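Iron-containing superoxide dismutase B2 (Trypanosoma brucei, PDB 3ESF) probably catalyses the dismutation of superoxide to hydrogen peroxide and molecular oxygen at an iron centre. Local coordinates at residues 26-31 / 159-164; 76-81 / 125-130; 138-143 / 152-157. The protein carries 1 engineered substitution. All blocks are in the same frame, centred on the assembly; numbering follows the deposited sequence.

Overall arrangement
Interactions 1 and 2 are buried and meet at the same iron, whose centre is completed by H165. Interaction 1 is a contact through the metal: two ligands, one from helix 22-45 and one from strand 154-161, bind it side by side. Interaction 2 is aromatic: helix 64-81, which carries a third ligand, rests on tryptophans of strand 124-131. Interaction 3 lies away from the iron and is only partly buried, with apolar contacts and a lysine at the exposed side. Interactions 1 and 3 share strand 154-161. All three reach one antiparallel sheet, in which strand 124-131 of interaction 2 is the middle strand and interaction 3 spans the two outer ones.

Interaction 1 of 3, residues 26-31 / 159-164; sequences TFHYDK and TCDVWE. Engineered in segment 159-164: T159 (natural residue Ala). With FE (Fe (III) ion), chain E.
H28 and D161 meet across a wide gap between backbones. H28 lies on helix 22-45, and D161 ends strand 154-161 just before the chain turns. The nearest CA atoms of 26-31 and 159-164 are those of H28 and E164, 10.4 Å apart. The two side chains come from opposite directions, and the Fe (III) ion joins them. H28 NE2 binds the iron at 2.2 Å. D161 OD2 binds the iron at 2.0 Å. The two ligand atoms are neighbours on the metal, about a right angle apart. H28 NE2 and D161 OD2 are 2.9 Å apart because they share the metal; they are not hydrogen-bonded. OD2 lies at the edge of the imidazole, in its plane, while the carboxylate is turned 36° from the ring. H28 carries CG anti to its N (chi1 -163°), which sends the ring off the helix to the iron. D161 OD1 does not bind the metal. D161 OD1 accepts a bond from W163 N at 3.2 Å, from above the carboxylate plane, and so closes an Asx turn. This bond probably helps to fix the rotation of the carboxylate. The water on the iron gives D161 OD1 a second, weak bond of 3.0 Å. The same water sits over one face of the W163 indole, toward its rim. H76 and H165 complete the protein ligands of this iron superoxide dismutase site. The contact thus ties the alpha-hairpin domain to the C-terminal domain. E164 bonds to H165 of the second subunit. Helix 64-81 packs beside D161 through Y79, and W125 of strand 124-131 touches it too.

Interaction 2 of 3, residues 76-81 / 125-130; sequences HNFYWE and WAWLVQ. With FE (Fe (III) ion), chain E.
The H76 imidazole has the edge of the W125 indole over one face. W125 CH2 stands 3.5 Å above the H76 imidazole plane, toward the ring's rim. The planes are at 90° and the centroids of H76 and the W125 six-membered ring are 4.9 Å apart, so the pair is T-shaped. W125 CZ2 also reaches H76 CE1, at 3.5 Å. The same indole edge meets Y79: W125 CZ3 lies 3.9 Å from Y79 CB, near the indole plane. One tryptophan therefore touches two residues of the helix with the rim of its benzo ring. Two residues further along the strand, W127 meets F78 of the helix in a second aromatic pair. F78 CD2 touches W127 CZ3 at 3.6 Å, but the planes are 38° apart and the pair is oblique. F78 has CG anti to the backbone N, which carries its ring out toward the strand. The segments themselves are well separated. Helix 76-81 and strand 125-130 run at 64° to each other, and their axes come no closer than 11.2 Å. Large rings fill the space between them. No hydrogen bond crosses, and the polar ends are satisfied elsewhere. H76 ND1 bonds to Q72 O, W127 NE1 to T142 OG1, and Y79 OH to Y178 OH. W125 thus acts as an aromatic second shell to the ligand H76, while F78 and W127 are aromatic packing farther from the metal. H76 NE2 binds the iron at 2.2 Å, its ND1 is held by a carbonyl oxygen one helical turn back, and W125 covers a face of its ring. Together these should restrict rotation of the imidazole and keep NE2 directed at the metal.

Interaction 3 of 3, residues 138-143 / 152-157; sequences KVFQTH and ADLKPI
K138 and F140 face L154 at a distance of two strand spacings, with the CA atoms of K138 and L154 9.5 Å apart and those of F140 and P156 9.3 Å apart. L154 does the touching on its side. The methyl L154 CD1 sits over the centre of the F140 ring, 3.7 Å from the centroid and 10° off the ring normal. This is a CH-pi contact to the face. All six ring carbons of F140 are near the methyl, CZ and CE1 slightly more than the others. The F140 ring stands up from its strand with CG anti to the backbone N (chi1 180°), which turns one face to the leucine. The other methyl, L154 CD2, lies 3.7 Å from K138 CE. The two branches of one leucine are thus shared between the phenylalanine and the lysine. Strands 137-143 and 154-161 are the outer strands of the three-stranded antiparallel sheet in the C-terminal domain. Strand 124-131 runs between them. It pairs with each, through F140 to W127 on one side and K155 to Q130 on the other. The contact therefore passes over the middle strand on one face of the sheet. V129 of that strand lies beneath. Beyond CG the K138 chain is extended, and it crosses L154 at about a right angle. Its aliphatic part does the packing. The amino group K138 NZ lies 6.7 Å from D153 OD1, too far for a salt bridge, though the opposite charges may attract weakly.

Interaction 1 of 3, residues 26-31 / 159-164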
loop_
_atom_site.group_PDB
_atom_site.type_symbol
_atom_site.label_atom_id
_atom_site.label_comp_id
_atom_site.label_asym_id
_atom_site.label_seq_id
_atom_site.Cartn_x
_atom_site.Cartn_y
_atom_site.Cartn_z
ATOM N N THR A 26 -16.898 -2.388 -7.384
ATOM C CA THR A 26 -17.794 -2.443 -6.196
ATOM C C THR A 26 -17.018 -2.351 -4.901
ATOM O O THR A 26 -17.323 -1.488 -4.073
ATOM C CB THR A 26 -18.655 -3.713 -6.163
ATOM O OG1 THR A 26 -19.527 -3.703 -7.291
ATOM C CG2 THR A 26 -19.514 -3.741 -4.927
ATOM N N PHE A 27 -16.031 -3.230 -4.701
ATOM C CA PHE A 27 -15.228 -3.142 -3.466
ATOM C C PHE A 27 -14.535 -1.792 -3.366
ATOM O O PHE A 27 -14.519 -1.178 -2.297
ATOM C CB PHE A 27 -14.249 -4.326 -3.293
ATOM C CG PHE A 27 -14.894 -5.551 -2.702
ATOM C CD1 PHE A 27 -14.953 -5.723 -1.323
ATOM C CD2 PHE A 27 -15.499 -6.500 -3.523
ATOM C CE1 PHE A 27 -15.571 -6.850 -0.766
ATOM C CE2 PHE A 27 -16.111 -7.622 -2.986
ATOM C CZ PHE A 27 -16.159 -7.795 -1.604
ATOM N N HIS A 28 -13.983 -1.313 -4.475
ATOM C CA HIS A 28 -13.167 -0.109 -4.432
ATOM C C HIS A 28 -13.990 1.150 -4.054
ATOM O O HIS A 28 -13.579 1.967 -3.195
ATOM C CB HIS A 28 -12.454 0.056 -5.779
ATOM C CG HIS A 28 -11.307 1.002 -5.731
ATOM N ND1 HIS A 28 -10.578 1.337 -6.844
ATOM C CD2 HIS A 28 -10.774 1.703 -4.703
ATOM C CE1 HIS A 28 -9.642 2.204 -6.508
ATOM N NE2 HIS A 28 -9.739 2.439 -5.214
ATOM N N TYR A 29 -15.156 1.272 -4.692
ATOM C CA TYR A 29 -16.082 2.367 -4.430
ATOM C C TYR A 29 -16.838 2.154 -3.117
ATOM O O TYR A 29 -16.807 3.037 -2.267
ATOM C CB TYR A 29 -17.062 2.589 -5.611
ATOM C CG TYR A 29 -17.961 3.811 -5.475
ATOM C CD1 TYR A 29 -17.591 5.050 -6.037
ATOM C CD2 TYR A 29 -19.192 3.726 -4.806
ATOM C CE1 TYR A 29 -18.411 6.173 -5.910
ATOM C CE2 TYR A 29 -20.002 4.829 -4.657
ATOM C CZ TYR A 29 -19.613 6.061 -5.215
ATOM O OH TYR A 29 -20.448 7.158 -5.088
ATOM N N ASP A 30 -17.496 0.997 -2.949
ATOM C CA ASP A 30 -18.406 0.789 -1.797
ATOM C C ASP A 30 -17.669 0.645 -0.465
ATOM O O ASP A 30 -18.167 1.092 0.558
ATOM C CB ASP A 30 -19.330 -0.418 -1.980
ATOM C CG ASP A 30 -20.481 -0.158 -2.941
ATOM O OD1 ASP A 30 -20.710 1.009 -3.334
ATOM O OD2 ASP A 30 -21.170 -1.134 -3.309
ATOM N N LYS A 31 -16.510 -0.011 -0.492
ATOM C CA LYS A 31 -15.730 -0.254 0.722
ATOM C C LYS A 31 -14.665 0.825 0.945
ATOM O O LYS A 31 -14.762 1.564 1.921
ATOM C CB LYS A 31 -15.172 -1.690 0.770
ATOM C CG LYS A 31 -16.240 -2.814 0.516
ATOM C CD LYS A 31 -17.312 -2.815 1.617
ATOM C CE LYS A 31 -18.008 -4.182 1.821
ATOM N NZ LYS A 31 -18.470 -4.903 0.581
ATOM N N THR A 159 -5.560 10.982 -13.052
ATOM C CA THR A 159 -4.876 10.117 -12.077
ATOM C C THR A 159 -5.193 8.629 -12.272
ATOM O O THR A 159 -6.290 8.258 -12.712
ATOM C CB THR A 159 -5.131 10.569 -10.581
ATOM O OG1 THR A 159 -4.127 10.012 -9.708
ATOM C CG2 THR A 159 -6.519 10.179 -10.112
ATOM N N CYS A 160 -4.202 7.802 -11.971
ATOM C CA CYS A 160 -4.390 6.363 -11.826
ATOM C C CYS A 160 -4.012 5.924 -10.389
ATOM O O CYS A 160 -2.856 6.124 -9.958
ATOM C CB CYS A 160 -3.524 5.626 -12.861
ATOM S SG CYS A 160 -3.601 3.825 -12.737
ATOM N N ASP A 161 -4.986 5.351 -9.667
ATOM C CA ASP A 161 -4.792 4.777 -8.329
ATOM C C ASP A 161 -3.912 3.560 -8.465
ATOM O O ASP A 161 -4.226 2.679 -9.267
ATOM C CB ASP A 161 -6.177 4.343 -7.733
ATOM C CG ASP A 161 -6.133 4.036 -6.254
ATOM O OD1 ASP A 161 -5.066 4.152 -5.632
ATOM O OD2 ASP A 161 -7.213 3.718 -5.659
ATOM N N VAL A 162 -2.809 3.505 -7.710
ATOM C CA VAL A 162 -1.949 2.286 -7.702
ATOM C C VAL A 162 -1.787 1.655 -6.306
ATOM O O VAL A 162 -0.907 0.817 -6.085
ATOM C CB VAL A 162 -0.585 2.492 -8.406
ATOM C CG1 VAL A 162 -0.787 2.906 -9.839
ATOM C CG2 VAL A 162 0.323 3.508 -7.633
ATOM N N TRP A 163 -2.627 2.060 -5.347
ATOM C CA TRP A 163 -2.843 1.232 -4.158
ATOM C C TRP A 163 -3.270 -0.154 -4.653
ATOM O O TRP A 163 -4.048 -0.255 -5.618
ATOM C CB TRP A 163 -3.999 1.782 -3.306
ATOM C CG TRP A 163 -3.697 3.012 -2.482
ATOM C CD1 TRP A 163 -3.238 4.241 -2.929
ATOM C CD2 TRP A 163 -3.886 3.145 -1.066
ATOM N NE1 TRP A 163 -3.114 5.107 -1.853
ATOM C CE2 TRP A 163 -3.501 4.460 -0.706
ATOM C CE3 TRP A 163 -4.346 2.277 -0.067
ATOM C CZ2 TRP A 163 -3.562 4.932 0.630
ATOM C CZ3 TRP A 163 -4.399 2.732 1.250
ATOM C CH2 TRP A 163 -4.028 4.063 1.583
ATOM N N GLU A 164 -2.820 -1.194 -3.960
ATOM C CA GLU A 164 -3.076 -2.553 -4.344
ATOM C C GLU A 164 -4.563 -2.884 -4.452
ATOM O O GLU A 164 -4.930 -3.692 -5.293
ATOM C CB GLU A 164 -2.338 -3.550 -3.450
ATOM C CG GLU A 164 -0.866 -3.588 -3.802
ATOM C CD GLU A 164 0.014 -4.363 -2.836
ATOM O OE1 GLU A 164 -0.292 -4.460 -1.647
ATOM O OE2 GLU A 164 1.046 -4.890 -3.273
HETATM FE FE FE E . -8.206 3.400 -3.992
HETATM O O HOH W 1 -6.534 4.368 -3.075
#

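Interaction 2 of 3, residues 76-81 / 125-130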
loop_
_atom_site.group_PDB
_atom_site.type_symbol
_atom_site.label_atom_id
_atom_site.label_comp_id
_atom_site.label_asym_id
_atom_site.label_seq_id
_atom_site.Cartn_x
_atom_site.Cartn_y
_atom_site.Cartn_z
ATOM N N HIS A 76 -9.992 9.694 -5.262
ATOM C CA HIS A 76 -10.874 8.674 -5.841
ATOM C C HIS A 76 -11.920 9.249 -6.763
ATOM O O HIS A 76 -12.242 8.658 -7.781
ATOM C CB HIS A 76 -11.543 7.854 -4.739
ATOM C CG HIS A 76 -10.615 6.877 -4.100
ATOM N ND1 HIS A 76 -9.709 7.243 -3.128
ATOM C CD2 HIS A 76 -10.389 5.571 -4.362
ATOM C CE1 HIS A 76 -8.980 6.192 -2.803
ATOM N NE2 HIS A 76 -9.355 5.172 -3.555
ATOM N N ASN A 77 -12.493 10.393 -6.385
ATOM C CA ASN A 77 -13.422 11.099 -7.270
ATOM C C ASN A 77 -12.741 11.373 -8.616
ATOM O O ASN A 77 -13.304 11.104 -9.693
ATOM C CB ASN A 77 -13.895 12.434 -6.658
ATOM C CG ASN A 77 -14.888 12.251 -5.494
ATOM O OD1 ASN A 77 -15.443 11.172 -5.291
ATOM N ND2 ASN A 77 -15.146 13.339 -4.768
ATOM N N PHE A 78 -11.531 11.906 -8.532
ATOM C CA PHE A 78 -10.774 12.290 -9.717
ATOM C C PHE A 78 -10.387 11.051 -10.549
ATOM O O PHE A 78 -10.437 11.070 -11.786
ATOM C CB PHE A 78 -9.522 13.081 -9.290
ATOM C CG PHE A 78 -9.013 14.003 -10.351
ATOM C CD1 PHE A 78 -9.663 15.213 -10.614
ATOM C CD2 PHE A 78 -7.906 13.664 -11.105
ATOM C CE1 PHE A 78 -9.199 16.072 -11.614
ATOM C CE2 PHE A 78 -7.426 14.523 -12.097
ATOM C CZ PHE A 78 -8.075 15.720 -12.349
ATOM N N TYR A 79 -10.005 9.986 -9.852
ATOM C CA TYR A 79 -9.729 8.674 -10.468
ATOM C C TYR A 79 -10.885 8.104 -11.318
ATOM O O TYR A 79 -10.655 7.685 -12.441
ATOM C CB TYR A 79 -9.381 7.686 -9.350
ATOM C CG TYR A 79 -9.158 6.244 -9.772
ATOM C CD1 TYR A 79 -8.204 5.914 -10.748
ATOM C CD2 TYR A 79 -9.893 5.206 -9.171
ATOM C CE1 TYR A 79 -7.967 4.583 -11.100
ATOM C CE2 TYR A 79 -9.690 3.895 -9.520
ATOM C CZ TYR A 79 -8.715 3.571 -10.473
ATOM O OH TYR A 79 -8.503 2.245 -10.804
ATOM N N TRP A 80 -12.099 8.037 -10.764
ATOM C CA TRP A 80 -13.251 7.534 -11.515
ATOM C C TRP A 80 -13.516 8.390 -12.744
ATOM O O TRP A 80 -13.822 7.852 -13.803
ATOM C CB TRP A 80 -14.545 7.427 -10.676
ATOM C CG TRP A 80 -14.441 6.602 -9.439
ATOM C CD1 TRP A 80 -14.761 6.994 -8.170
ATOM C CD2 TRP A 80 -13.984 5.240 -9.334
ATOM N NE1 TRP A 80 -14.513 5.978 -7.284
ATOM C CE2 TRP A 80 -14.038 4.890 -7.961
ATOM C CE3 TRP A 80 -13.527 4.285 -10.265
ATOM C CZ2 TRP A 80 -13.673 3.622 -7.490
ATOM C CZ3 TRP A 80 -13.154 3.022 -9.799
ATOM C CH2 TRP A 80 -13.231 2.703 -8.420
ATOM N N GLU A 81 -13.403 9.713 -12.609
ATOM C CA GLU A 81 -13.556 10.625 -13.740
ATOM C C GLU A 81 -12.445 10.514 -14.792
ATOM O O GLU A 81 -12.655 10.842 -15.958
ATOM C CB GLU A 81 -13.695 12.074 -13.258
ATOM C CG GLU A 81 -15.053 12.377 -12.613
ATOM C CD GLU A 81 -16.230 12.245 -13.583
ATOM O OE1 GLU A 81 -16.013 12.035 -14.796
ATOM O OE2 GLU A 81 -17.397 12.368 -13.127
ATOM N N TRP A 125 -0.293 7.110 -6.108
ATOM C CA TRP A 125 -1.096 7.659 -7.195
ATOM C C TRP A 125 -0.146 8.194 -8.265
ATOM O O TRP A 125 0.827 8.875 -7.927
ATOM C CB TRP A 125 -1.946 8.844 -6.704
ATOM C CG TRP A 125 -2.907 8.502 -5.633
ATOM C CD1 TRP A 125 -2.649 8.429 -4.285
ATOM C CD2 TRP A 125 -4.278 8.179 -5.804
ATOM N NE1 TRP A 125 -3.774 8.053 -3.615
ATOM C CE2 TRP A 125 -4.798 7.892 -4.518
ATOM C CE3 TRP A 125 -5.127 8.094 -6.919
ATOM C CZ2 TRP A 125 -6.126 7.537 -4.311
ATOM C CZ3 TRP A 125 -6.465 7.705 -6.706
ATOM C CH2 TRP A 125 -6.934 7.432 -5.411
ATOM N N ALA A 126 -0.437 7.902 -9.531
ATOM C CA ALA A 126 0.296 8.515 -10.649
ATOM C C ALA A 126 -0.585 9.571 -11.252
ATOM O O ALA A 126 -1.781 9.327 -11.495
ATOM C CB ALA A 126 0.718 7.493 -11.682
ATOM N N TRP A 127 -0.014 10.756 -11.474
ATOM C CA TRP A 127 -0.781 11.873 -11.990
ATOM C C TRP A 127 -0.188 12.431 -13.278
ATOM O O TRP A 127 1.024 12.398 -13.494
ATOM C CB TRP A 127 -0.820 13.044 -11.000
ATOM C CG TRP A 127 -1.382 12.756 -9.641
ATOM C CD1 TRP A 127 -0.699 12.213 -8.565
ATOM C CD2 TRP A 127 -2.711 13.017 -9.176
ATOM N NE1 TRP A 127 -1.513 12.137 -7.496
ATOM C CE2 TRP A 127 -2.759 12.599 -7.825
ATOM C CE3 TRP A 127 -3.855 13.599 -9.752
ATOM C CZ2 TRP A 127 -3.905 12.713 -7.047
ATOM C CZ3 TRP A 127 -5.017 13.702 -8.983
ATOM C CH2 TRP A 127 -5.037 13.264 -7.641
ATOM N N LEU A 128 -1.071 12.978 -14.107
ATOM C CA LEU A 128 -0.691 14.011 -15.048
ATOM C C LEU A 128 -1.167 15.310 -14.386
ATOM O O LEU A 128 -2.314 15.392 -13.960
ATOM C CB LEU A 128 -1.359 13.774 -16.428
ATOM C CG LEU A 128 -1.176 14.816 -17.556
ATOM C CD1 LEU A 128 0.302 15.116 -17.844
ATOM C CD2 LEU A 128 -1.867 14.345 -18.838
ATOM N N VAL A 129 -0.273 16.291 -14.259
ATOM C CA VAL A 129 -0.625 17.596 -13.713
ATOM C C VAL A 129 -0.100 18.700 -14.606
ATOM O O VAL A 129 0.813 18.494 -15.410
ATOM C CB VAL A 129 -0.096 17.850 -12.234
ATOM C CG1 VAL A 129 -0.571 16.792 -11.258
ATOM C CG2 VAL A 129 1.437 18.028 -12.213
ATOM N N GLN A 130 -0.690 19.880 -14.466
ATOM C CA GLN A 130 -0.167 21.062 -15.128
ATOM C C GLN A 130 0.369 22.021 -14.075
ATOM O O GLN A 130 -0.301 22.300 -13.076
ATOM C CB GLN A 130 -1.257 21.743 -15.945
ATOM C CG GLN A 130 -0.722 22.923 -16.804
ATOM C CD GLN A 130 -1.822 23.720 -17.468
ATOM O OE1 GLN A 130 -2.964 23.728 -17.003
ATOM N NE2 GLN A 130 -1.482 24.413 -18.550
HETATM FE FE FE E . -8.206 3.400 -3.992
HETATM O O HOH W 1 -6.534 4.368 -3.075
#

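Interaction 3 of 3, residues 138-143 / 152-157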
loop_
_atom_site.group_PDB
_atom_site.type_symbol
_atom_site.label_atom_id
_atom_site.label_comp_id
_atom_site.label_asym_id
_atom_site.label_seq_id
_atom_site.Cartn_x
_atom_site.Cartn_y
_atom_site.Cartn_z
ATOM N N LYS A 138 3.363 17.817 -16.541
ATOM C CA LYS A 138 4.348 16.877 -16.025
ATOM C C LYS A 138 3.682 15.629 -15.440
ATOM O O LYS A 138 2.531 15.667 -15.029
ATOM C CB LYS A 138 5.288 17.571 -15.030
ATOM C CG LYS A 138 4.696 18.032 -13.726
ATOM C CD LYS A 138 5.820 18.559 -12.789
ATOM C CE LYS A 138 5.255 19.069 -11.461
ATOM N NZ LYS A 138 6.281 19.282 -10.384
ATOM N N VAL A 139 4.414 14.521 -15.430
ATOM C CA VAL A 139 4.017 13.353 -14.635
ATOM C C VAL A 139 4.467 13.581 -13.184
ATOM O O VAL A 139 5.552 14.103 -12.935
ATOM C CB VAL A 139 4.623 12.064 -15.185
ATOM C CG1 VAL A 139 4.169 10.886 -14.351
ATOM C CG2 VAL A 139 4.245 11.867 -16.680
ATOM N N PHE A 140 3.606 13.216 -12.235
ATOM C CA PHE A 140 3.810 13.579 -10.849
ATOM C C PHE A 140 3.240 12.452 -10.001
ATOM O O PHE A 140 2.136 11.980 -10.255
ATOM C CB PHE A 140 3.088 14.903 -10.580
ATOM C CG PHE A 140 3.200 15.410 -9.174
ATOM C CD1 PHE A 140 4.346 16.050 -8.732
ATOM C CD2 PHE A 140 2.120 15.270 -8.283
ATOM C CE1 PHE A 140 4.433 16.528 -7.437
ATOM C CE2 PHE A 140 2.201 15.753 -6.984
ATOM C CZ PHE A 140 3.343 16.378 -6.555
ATOM N N GLN A 141 4.015 11.966 -9.039
ATOM C CA GLN A 141 3.506 10.912 -8.155
ATOM C C GLN A 141 3.145 11.483 -6.773
ATOM O O GLN A 141 3.779 12.408 -6.276
ATOM C CB GLN A 141 4.562 9.804 -7.983
ATOM C CG GLN A 141 4.897 9.101 -9.268
ATOM C CD GLN A 141 6.086 8.176 -9.136
ATOM O OE1 GLN A 141 6.106 7.257 -8.307
ATOM N NE2 GLN A 141 7.084 8.399 -9.972
ATOM N N THR A 142 2.133 10.904 -6.142
ATOM C CA THR A 142 1.962 11.084 -4.706
ATOM C C THR A 142 1.936 9.716 -4.025
ATOM O O THR A 142 1.558 8.707 -4.634
ATOM C CB THR A 142 0.700 11.880 -4.363
ATOM O OG1 THR A 142 -0.463 11.203 -4.861
ATOM C CG2 THR A 142 0.767 13.289 -4.968
ATOM N N HIS A 143 2.311 9.700 -2.759
ATOM C CA HIS A 143 2.418 8.480 -1.979
ATOM C C HIS A 143 1.291 8.497 -0.944
ATOM O O HIS A 143 0.926 9.584 -0.423
ATOM C CB HIS A 143 3.776 8.446 -1.286
ATOM C CG HIS A 143 4.121 7.121 -0.673
ATOM N ND1 HIS A 143 4.087 5.941 -1.382
ATOM C CD2 HIS A 143 4.564 6.803 0.567
ATOM C CE1 HIS A 143 4.473 4.944 -0.594
ATOM N NE2 HIS A 143 4.765 5.441 0.593
ATOM N N ALA A 152 1.195 24.558 -4.442
ATOM C CA ALA A 152 0.510 25.798 -4.890
ATOM C C ALA A 152 0.066 25.853 -6.366
ATOM O O ALA A 152 -1.019 26.385 -6.707
ATOM C CB ALA A 152 1.372 27.042 -4.545
ATOM N N ASP A 153 0.909 25.316 -7.244
ATOM C CA ASP A 153 0.851 25.636 -8.661
ATOM C C ASP A 153 0.578 24.416 -9.516
ATOM O O ASP A 153 0.913 24.418 -10.705
ATOM C CB ASP A 153 2.194 26.239 -9.087
ATOM C CG ASP A 153 3.386 25.500 -8.467
ATOM O OD1 ASP A 153 3.157 24.535 -7.670
ATOM O OD2 ASP A 153 4.550 25.897 -8.760
ATOM N N LEU A 154 0.011 23.372 -8.910
ATOM C CA LEU A 154 -0.310 22.129 -9.618
ATOM C C LEU A 154 -1.807 21.898 -9.769
ATOM O O LEU A 154 -2.569 21.933 -8.794
ATOM C CB LEU A 154 0.330 20.900 -8.955
ATOM C CG LEU A 154 1.853 20.792 -8.823
ATOM C CD1 LEU A 154 2.245 19.361 -8.465
ATOM C CD2 LEU A 154 2.606 21.254 -10.090
ATOM N N LYS A 155 -2.215 21.657 -11.011
ATOM C CA LYS A 155 -3.605 21.414 -11.367
ATOM C C LYS A 155 -3.671 19.993 -11.902
ATOM O O LYS A 155 -3.011 19.676 -12.872
ATOM C CB LYS A 155 -4.062 22.443 -12.419
ATOM C CG LYS A 155 -5.450 22.178 -13.002
ATOM C CD LYS A 155 -5.916 23.347 -13.899
ATOM C CE LYS A 155 -5.369 23.263 -15.300
ATOM N NZ LYS A 155 -6.143 24.172 -16.212
ATOM N N PRO A 156 -4.410 19.108 -11.211
ATOM C CA PRO A 156 -4.481 17.743 -11.690
ATOM C C PRO A 156 -5.300 17.650 -12.984
ATOM O O PRO A 156 -6.265 18.392 -13.171
ATOM C CB PRO A 156 -5.151 16.991 -10.533
ATOM C CG PRO A 156 -5.933 18.009 -9.823
ATOM C CD PRO A 156 -5.188 19.304 -9.973
ATOM N N ILE A 157 -4.865 16.742 -13.858
ATOM C CA ILE A 157 -5.472 16.523 -15.168
ATOM C C ILE A 157 -6.021 15.096 -15.187
ATOM O O ILE A 157 -7.167 14.870 -15.538
ATOM C CB ILE A 157 -4.426 16.727 -16.321
ATOM C CG1 ILE A 157 -3.837 18.157 -16.331
ATOM C CG2 ILE A 157 -4.995 16.284 -17.676
ATOM C CD1 ILE A 157 -4.873 19.323 -16.367
#